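Local coordinates for dihydrodipicolinate synthase family protein (Sinorhizobium meliloti, PDB 4DNH) that is of unknown function but has a TIM-barrel fold and may be related to the dihydrodipicolinate synthases, at residues L233-K236 with E237-I240; T254-D257 with F258-A261; H314-K317 with A318-F322. One frame throughout, in Å; residues are numbered along the deposited sequence.

Overall arrangement
The chain folds as an eight-stranded parallel barrel. Interaction 1 lies at the loop after strand 226-232, and interaction 2 at the loop after the neighbouring strand 251-254. Both therefore sit at the C-terminal end of the barrel, where TIM-barrel enzymes usually carry their active sites. Their centres are 9 Å apart, and they meet directly: E239 OE1 and T254 OG1 are 2.7 Å apart, a probable hydrogen bond. Interaction 3, at the end of helix 308-315, touches interaction 2 through D257, F258 and F316, with centres 14 Å apart. Interactions 1 and 3 do not touch. A glycerol, probably from crystallisation, binds G255 and D257, and lies about 4 Å from the F316 side chain.

Interaction 1: residues L233-K236 with E237-I240; sequences LLSK and EKEI
S235 has OG anti to its own backbone nitrogen (chi1 -150°), which carries the hydroxyl toward the side chains of E237 and K238. E237 bends at chi2 (83°), and this folds its carboxylate back to the same place. K238 runs extended past S235 and turns only at its last torsion. The three polar ends therefore gather in one small cluster. K238 NZ forms a salt bridge with E237 OE1 at 2.8 Å; E237 OE1 receives it on its syn lone pair, the side of the other oxygen. S235 OG lies 2.9 Å from K238 NZ. It is also modelled 2.4 Å from E237 OE1; the hydrogen bond implied there is so short that its exact geometry is doubtful. The methylene carbons of K238 pass alongside S235, with CD 3.6 Å from S235 CB. Further on, K238 CD comes 4.3 Å from L233 CD1. This is the start of helix 236-243, which follows the sixth barrel strand, 226-232. S235 is the N-cap residue, but its hydroxyl turns to the cluster instead of capping. Its carbonyl oxygen accepts K238 N at 3.0 Å, from a donor well above the carbonyl plane. The first full helical turn is closed by I240 N and K236 O, 3.3 Å apart and nearly straight at 166°. The end of I240 leans over the same turn, with CD1 4.3 Å from K236 CG. E239 points its carboxylate elsewhere: its oxygens bond to T254 and S272. H208 and M209 of helix 208-221 pack against K238.

Interaction 2: residues T254-D257 with F258-A261; sequences TGDD and FNYA
The loop that leaves the seventh strand of the TIM barrel, 251-254, turns into helix 260-265 through an Asx turn at D256. The carboxylate oxygen D256 OD1 accepts F258 N at 3.0 Å, two residues on, and the donor comes nearly along the C-O bond. The torsion chi1 of D256 (-166°) sets CG opposite the backbone nitrogen and swings the carboxylate forward over the residues that follow. N259 N is also 3.0 Å from D256 OD1. The amide of N259 lies across the carboxylate, with the two planes 66° apart. Its ND2 donates weakly to both oxygens. The bond to D256 OD2 is long, 3.3 Å, but almost straight at 173°; the one to D256 OD1 is bent. The other end of the amide, OD1 of N259, takes a weak bond from R313. The backbone oxygens of D256 and D257 meet the Y260 ring at its edge, and D257 O is 3.2 Å from Y260 CE1. The Y260 hydroxyl is bonded to T308. T254 CG2 packs 4.3 Å from Y260 CB. The D257 carboxylate is bonded to I278 N and to a bound glycerol. The carboxylate of D256 thus serves as a shared acceptor within a buried turn: the F258 N-H is the firmer of the assigned bonds, though bent, and the two weak amide bonds may lightly restrain its rotation.

Interaction 3: residues H314-K317 with A318-F322; sequences HIFK and APTRF
The F316 ring meets T320 at its edge: the methyl CG2 of T320 sits near the ring plane, 4.3 Å from F316 CD2. Y323 stacks with the same ring. The D257 carboxylate approaches the ring, while F258 packs on F316 CB and its carbonyl oxygen. Within 318-322 itself, R321 CG lies over the centre of the F322 ring, 4.1 Å above its plane; this packing does not involve 314-317. The polar link across the contact is made by T320. Its OG1 donates to F316 O at 2.7 Å and approaches 28° out of the carbonyl plane. The threonine torsion (chi1 -67°) puts OG1 beside its own backbone nitrogen and CG2 opposite that nitrogen. One branch can then reach the carbonyl of F316 while the other reaches its ring. The oxygen is thus gripped by a side chain four residues on. A different oxygen, K317 O, receives a CA-H...O contact from T320 CA at 3.5 Å. R350 donates to K317 O and to I315 O, just past the helix and at its end. The last turn is marked by K317 N bonded to H314 O at 3.2 Å, and F316 is the first residue to leave the helical conformation. P319 follows a cis peptide bond, and the chain doubles back sharply from K317 to T320. A short 3-10 turn, 320-322, then leads to helix 323-333. The link between helix 308-315 and the next helix is thus a type VI-like turn, with the cis-proline in its third position but without the backbone hydrogen bond from T320 N to K317 O.

Interaction 1: residues L233-K236 with E237-I240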
loop_
_atom_site.group_PDB
_atom_site.type_symbol
_atom_site.label_atom_id
_atom_site.label_comp_id
_atom_site.label_asym_id
_atom_site.label_seq_id
_atom_site.Cartn_x
_atom_site.Cartn_y
_atom_site.Cartn_z
ATOM N N LEU A 233 4.488 -5.746 -9.076
ATOM C CA LEU A 233 5.564 -6.613 -9.532
ATOM C C LEU A 233 6.890 -5.873 -9.540
ATOM O O LEU A 233 7.937 -6.469 -9.780
ATOM C CB LEU A 233 5.279 -7.077 -10.954
ATOM C CG LEU A 233 4.048 -7.921 -11.238
ATOM C CD1 LEU A 233 4.188 -8.477 -12.644
ATOM C CD2 LEU A 233 3.922 -9.054 -10.232
ATOM N N LEU A 234 6.832 -4.565 -9.311
ATOM C CA LEU A 234 7.993 -3.670 -9.390
ATOM C C LEU A 234 8.833 -3.848 -10.668
ATOM O O LEU A 234 10.060 -3.741 -10.648
ATOM C CB LEU A 234 8.856 -3.778 -8.131
ATOM C CG LEU A 234 8.220 -3.572 -6.756
ATOM C CD1 LEU A 234 9.327 -3.461 -5.726
ATOM C CD2 LEU A 234 7.321 -2.339 -6.697
ATOM N N SER A 235 8.143 -4.137 -11.769
ATOM C CA SER A 235 8.750 -4.267 -13.084
ATOM C C SER A 235 8.053 -3.224 -13.943
ATOM O O SER A 235 6.972 -3.463 -14.477
ATOM C CB SER A 235 8.515 -5.676 -13.641
ATOM O OG SER A 235 9.566 -6.096 -14.509
ATOM N N LYS A 236 8.673 -2.052 -14.040
ATOM C CA LYS A 236 8.102 -0.897 -14.731
ATOM C C LYS A 236 7.758 -1.157 -16.220
ATOM O O LYS A 236 6.713 -0.704 -16.711
ATOM C CB LYS A 236 9.025 0.312 -14.535
ATOM C CG LYS A 236 9.017 1.347 -15.638
ATOM C CD LYS A 236 10.291 2.162 -15.585
ATOM C CE LYS A 236 10.857 2.341 -16.982
ATOM N NZ LYS A 236 12.112 3.140 -16.972
ATOM N N GLU A 237 8.608 -1.902 -16.928
ATOM C CA GLU A 237 8.289 -2.257 -18.316
ATOM C C GLU A 237 7.037 -3.128 -18.414
ATOM O O GLU A 237 6.304 -3.048 -19.397
ATOM C CB GLU A 237 9.474 -2.892 -19.077
ATOM C CG GLU A 237 10.413 -3.751 -18.244
ATOM C CD GLU A 237 9.942 -5.186 -18.029
ATOM O OE1 GLU A 237 9.654 -5.544 -16.866
ATOM O OE2 GLU A 237 9.874 -5.961 -19.007
ATOM N N LYS A 238 6.786 -3.939 -17.393
ATOM C CA LYS A 238 5.650 -4.843 -17.432
ATOM C C LYS A 238 4.323 -4.100 -17.278
ATOM O O LYS A 238 3.320 -4.497 -17.883
ATOM C CB LYS A 238 5.802 -5.981 -16.422
ATOM C CG LYS A 238 6.634 -7.148 -16.952
ATOM C CD LYS A 238 7.020 -8.135 -15.859
ATOM C CE LYS A 238 8.159 -9.037 -16.301
ATOM N NZ LYS A 238 9.451 -8.301 -16.403
ATOM N N GLU A 239 4.339 -3.007 -16.512
ATOM C CA GLU A 239 3.168 -2.160 -16.324
ATOM C C GLU A 239 2.806 -1.381 -17.605
ATOM O O GLU A 239 1.634 -1.330 -18.010
ATOM C CB GLU A 239 3.373 -1.198 -15.140
ATOM C CG GLU A 239 2.111 -0.466 -14.728
ATOM C CD GLU A 239 2.266 0.449 -13.514
ATOM O OE1 GLU A 239 3.076 0.146 -12.608
ATOM O OE2 GLU A 239 1.550 1.476 -13.454
ATOM N N ILE A 240 3.816 -0.776 -18.226
ATOM C CA ILE A 240 3.627 0.040 -19.418
ATOM C C ILE A 240 3.042 -0.817 -20.526
ATOM O O ILE A 240 2.085 -0.406 -21.191
ATOM C CB ILE A 240 4.937 0.739 -19.852
ATOM C CG1 ILE A 240 5.307 1.820 -18.812
ATOM C CG2 ILE A 240 4.800 1.335 -21.245
ATOM C CD1 ILE A 240 6.654 2.487 -19.002
#

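Interaction 2: residues T254-D257 with F258-A261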
loop_
_atom_site.group_PDB
_atom_site.type_symbol
_atom_site.label_atom_id
_atom_site.label_comp_id
_atom_site.label_asym_id
_atom_site.label_seq_id
_atom_site.Cartn_x
_atom_site.Cartn_y
_atom_site.Cartn_z
ATOM N N THR A 254 -1.164 1.980 -10.410
ATOM C CA THR A 254 0.219 1.607 -10.158
ATOM C C THR A 254 0.450 1.140 -8.708
ATOM O O THR A 254 -0.099 1.695 -7.766
ATOM C CB THR A 254 1.251 2.662 -10.631
ATOM O OG1 THR A 254 2.530 2.026 -10.714
ATOM C CG2 THR A 254 1.352 3.863 -9.699
ATOM N N GLY A 255 1.227 0.078 -8.563
ATOM C CA GLY A 255 1.519 -0.502 -7.270
ATOM C C GLY A 255 3.011 -0.479 -7.147
ATOM O O GLY A 255 3.576 -0.973 -6.181
ATOM N N ASP A 256 3.631 0.135 -8.147
ATOM C CA ASP A 256 5.070 0.206 -8.283
ATOM C C ASP A 256 5.618 1.373 -7.466
ATOM O O ASP A 256 5.673 2.512 -7.945
ATOM C CB ASP A 256 5.416 0.354 -9.769
ATOM C CG ASP A 256 6.872 0.092 -10.073
ATOM O OD1 ASP A 256 7.729 0.529 -9.283
ATOM O OD2 ASP A 256 7.158 -0.532 -11.127
ATOM N N ASP A 257 6.036 1.079 -6.237
ATOM C CA ASP A 257 6.633 2.093 -5.357
ATOM C C ASP A 257 8.071 2.494 -5.734
ATOM O O ASP A 257 8.664 3.360 -5.083
ATOM C CB ASP A 257 6.581 1.630 -3.894
ATOM C CG ASP A 257 5.155 1.302 -3.415
ATOM O OD1 ASP A 257 4.411 2.236 -3.036
ATOM O OD2 ASP A 257 4.793 0.104 -3.393
ATOM N N PHE A 258 8.632 1.875 -6.776
ATOM C CA PHE A 258 9.954 2.265 -7.287
ATOM C C PHE A 258 9.865 3.294 -8.408
ATOM O O PHE A 258 10.797 4.074 -8.619
ATOM C CB PHE A 258 10.702 1.044 -7.809
ATOM C CG PHE A 258 11.613 0.414 -6.808
ATOM C CD1 PHE A 258 11.098 -0.276 -5.716
ATOM C CD2 PHE A 258 12.994 0.481 -6.975
ATOM C CE1 PHE A 258 11.939 -0.867 -4.791
ATOM C CE2 PHE A 258 13.848 -0.114 -6.057
ATOM C CZ PHE A 258 13.315 -0.786 -4.963
ATOM N N ASN A 259 8.726 3.301 -9.103
ATOM C CA ASN A 259 8.565 3.991 -10.386
ATOM C C ASN A 259 7.307 4.835 -10.570
ATOM O O ASN A 259 7.024 5.292 -11.686
ATOM C CB ASN A 259 8.627 2.949 -11.477
ATOM C CG ASN A 259 9.989 2.318 -11.559
ATOM O OD1 ASN A 259 10.983 3.020 -11.719
ATOM N ND2 ASN A 259 10.054 1.000 -11.397
ATOM N N TYR A 260 6.578 5.049 -9.476
ATOM C CA TYR A 260 5.307 5.776 -9.461
ATOM C C TYR A 260 5.286 7.152 -10.154
ATOM O O TYR A 260 4.338 7.465 -10.882
ATOM C CB TYR A 260 4.784 5.892 -8.023
ATOM C CG TYR A 260 5.737 6.542 -7.036
ATOM C CD1 TYR A 260 6.759 5.807 -6.426
ATOM C CD2 TYR A 260 5.600 7.891 -6.691
ATOM C CE1 TYR A 260 7.629 6.405 -5.520
ATOM C CE2 TYR A 260 6.462 8.500 -5.788
ATOM C CZ TYR A 260 7.480 7.756 -5.203
ATOM O OH TYR A 260 8.341 8.369 -4.298
ATOM N N ALA A 261 6.307 7.975 -9.938
ATOM C CA ALA A 261 6.328 9.311 -10.548
ATOM C C ALA A 261 6.272 9.229 -12.074
ATOM O O ALA A 261 5.421 9.876 -12.693
ATOM C CB ALA A 261 7.540 10.110 -10.085
#

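Interaction 3: residues H314-K317 with A318-F322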
loop_
_atom_site.group_PDB
_atom_site.type_symbol
_atom_site.label_atom_id
_atom_site.label_comp_id
_atom_site.label_asym_id
_atom_site.label_seq_id
_atom_site.Cartn_x
_atom_site.Cartn_y
_atom_site.Cartn_z
ATOM N N HIS A 314 14.453 3.199 -1.103
ATOM C CA HIS A 314 15.120 2.783 0.120
ATOM C C HIS A 314 14.172 2.039 1.038
ATOM O O HIS A 314 14.505 0.965 1.550
ATOM C CB HIS A 314 15.761 3.977 0.813
ATOM C CG HIS A 314 16.378 3.637 2.152
ATOM N ND1 HIS A 314 17.600 3.064 2.267
ATOM C CD2 HIS A 314 15.891 3.799 3.455
ATOM C CE1 HIS A 314 17.888 2.877 3.571
ATOM N NE2 HIS A 314 16.842 3.327 4.300
ATOM N N ILE A 315 12.980 2.600 1.235
ATOM C CA ILE A 315 11.962 1.988 2.073
ATOM C C ILE A 315 11.565 0.605 1.564
ATOM O O ILE A 315 11.347 -0.320 2.373
ATOM C CB ILE A 315 10.726 2.887 2.227
ATOM C CG1 ILE A 315 11.084 4.115 3.086
ATOM C CG2 ILE A 315 9.577 2.107 2.870
ATOM C CD1 ILE A 315 9.991 5.174 3.177
ATOM N N PHE A 316 11.508 0.453 0.239
ATOM C CA PHE A 316 11.095 -0.815 -0.370
ATOM C C PHE A 316 12.248 -1.711 -0.804
ATOM O O PHE A 316 12.048 -2.651 -1.579
ATOM C CB PHE A 316 10.182 -0.566 -1.564
ATOM C CG PHE A 316 8.797 -0.132 -1.184
ATOM C CD1 PHE A 316 8.564 1.148 -0.686
ATOM C CD2 PHE A 316 7.725 -0.997 -1.337
ATOM C CE1 PHE A 316 7.286 1.555 -0.345
ATOM C CE2 PHE A 316 6.448 -0.608 -0.998
ATOM C CZ PHE A 316 6.226 0.672 -0.499
ATOM N N LYS A 317 13.449 -1.445 -0.308
ATOM C CA LYS A 317 14.583 -2.232 -0.757
ATOM C C LYS A 317 14.574 -3.667 -0.234
ATOM O O LYS A 317 13.929 -3.971 0.784
ATOM C CB LYS A 317 15.907 -1.526 -0.482
ATOM C CG LYS A 317 16.528 -1.740 0.868
ATOM C CD LYS A 317 17.721 -0.818 0.922
ATOM C CE LYS A 317 18.922 -1.492 1.536
ATOM N NZ LYS A 317 20.103 -0.618 1.318
ATOM N N ALA A 318 15.274 -4.536 -0.962
ATOM C CA ALA A 318 15.370 -5.948 -0.615
ATOM C C ALA A 318 15.958 -6.132 0.800
ATOM O O ALA A 318 16.947 -5.477 1.143
ATOM C CB ALA A 318 16.204 -6.672 -1.656
ATOM N N PRO A 319 15.331 -6.993 1.638
ATOM C CA PRO A 319 14.071 -7.739 1.410
ATOM C C PRO A 319 12.834 -6.846 1.497
ATOM O O PRO A 319 12.539 -6.263 2.549
ATOM C CB PRO A 319 14.058 -8.786 2.539
ATOM C CG PRO A 319 14.918 -8.184 3.602
ATOM C CD PRO A 319 15.991 -7.414 2.890
ATOM N N THR A 320 12.110 -6.790 0.388
ATOM C CA THR A 320 11.050 -5.814 0.161
ATOM C C THR A 320 9.809 -5.962 1.043
ATOM O O THR A 320 9.123 -4.968 1.323
ATOM C CB THR A 320 10.685 -5.809 -1.327
ATOM O OG1 THR A 320 11.804 -5.297 -2.040
ATOM C CG2 THR A 320 9.498 -4.910 -1.621
ATOM N N ARG A 321 9.535 -7.180 1.499
ATOM C CA ARG A 321 8.345 -7.425 2.305
ATOM C C ARG A 321 8.340 -6.636 3.632
ATOM O O ARG A 321 7.316 -6.573 4.323
ATOM C CB ARG A 321 8.113 -8.924 2.521
ATOM C CG ARG A 321 9.178 -9.662 3.333
ATOM C CD ARG A 321 8.864 -11.151 3.353
ATOM N NE ARG A 321 9.854 -11.963 4.076
ATOM C CZ ARG A 321 11.075 -12.252 3.618
ATOM N NH1 ARG A 321 11.484 -11.775 2.454
ATOM N NH2 ARG A 321 11.909 -12.990 4.341
ATOM N N PHE A 322 9.471 -6.013 3.962
ATOM C CA PHE A 322 9.623 -5.291 5.228
ATOM C C PHE A 322 9.478 -3.797 5.051
ATOM O O PHE A 322 9.725 -3.036 5.983
ATOM C CB PHE A 322 10.959 -5.627 5.916
ATOM C CG PHE A 322 11.091 -7.082 6.316
ATOM C CD1 PHE A 322 10.083 -7.716 7.038
ATOM C CD2 PHE A 322 12.219 -7.816 5.960
ATOM C CE1 PHE A 322 10.195 -9.057 7.396
ATOM C CE2 PHE A 322 12.328 -9.159 6.311
ATOM C CZ PHE A 322 11.312 -9.781 7.027
#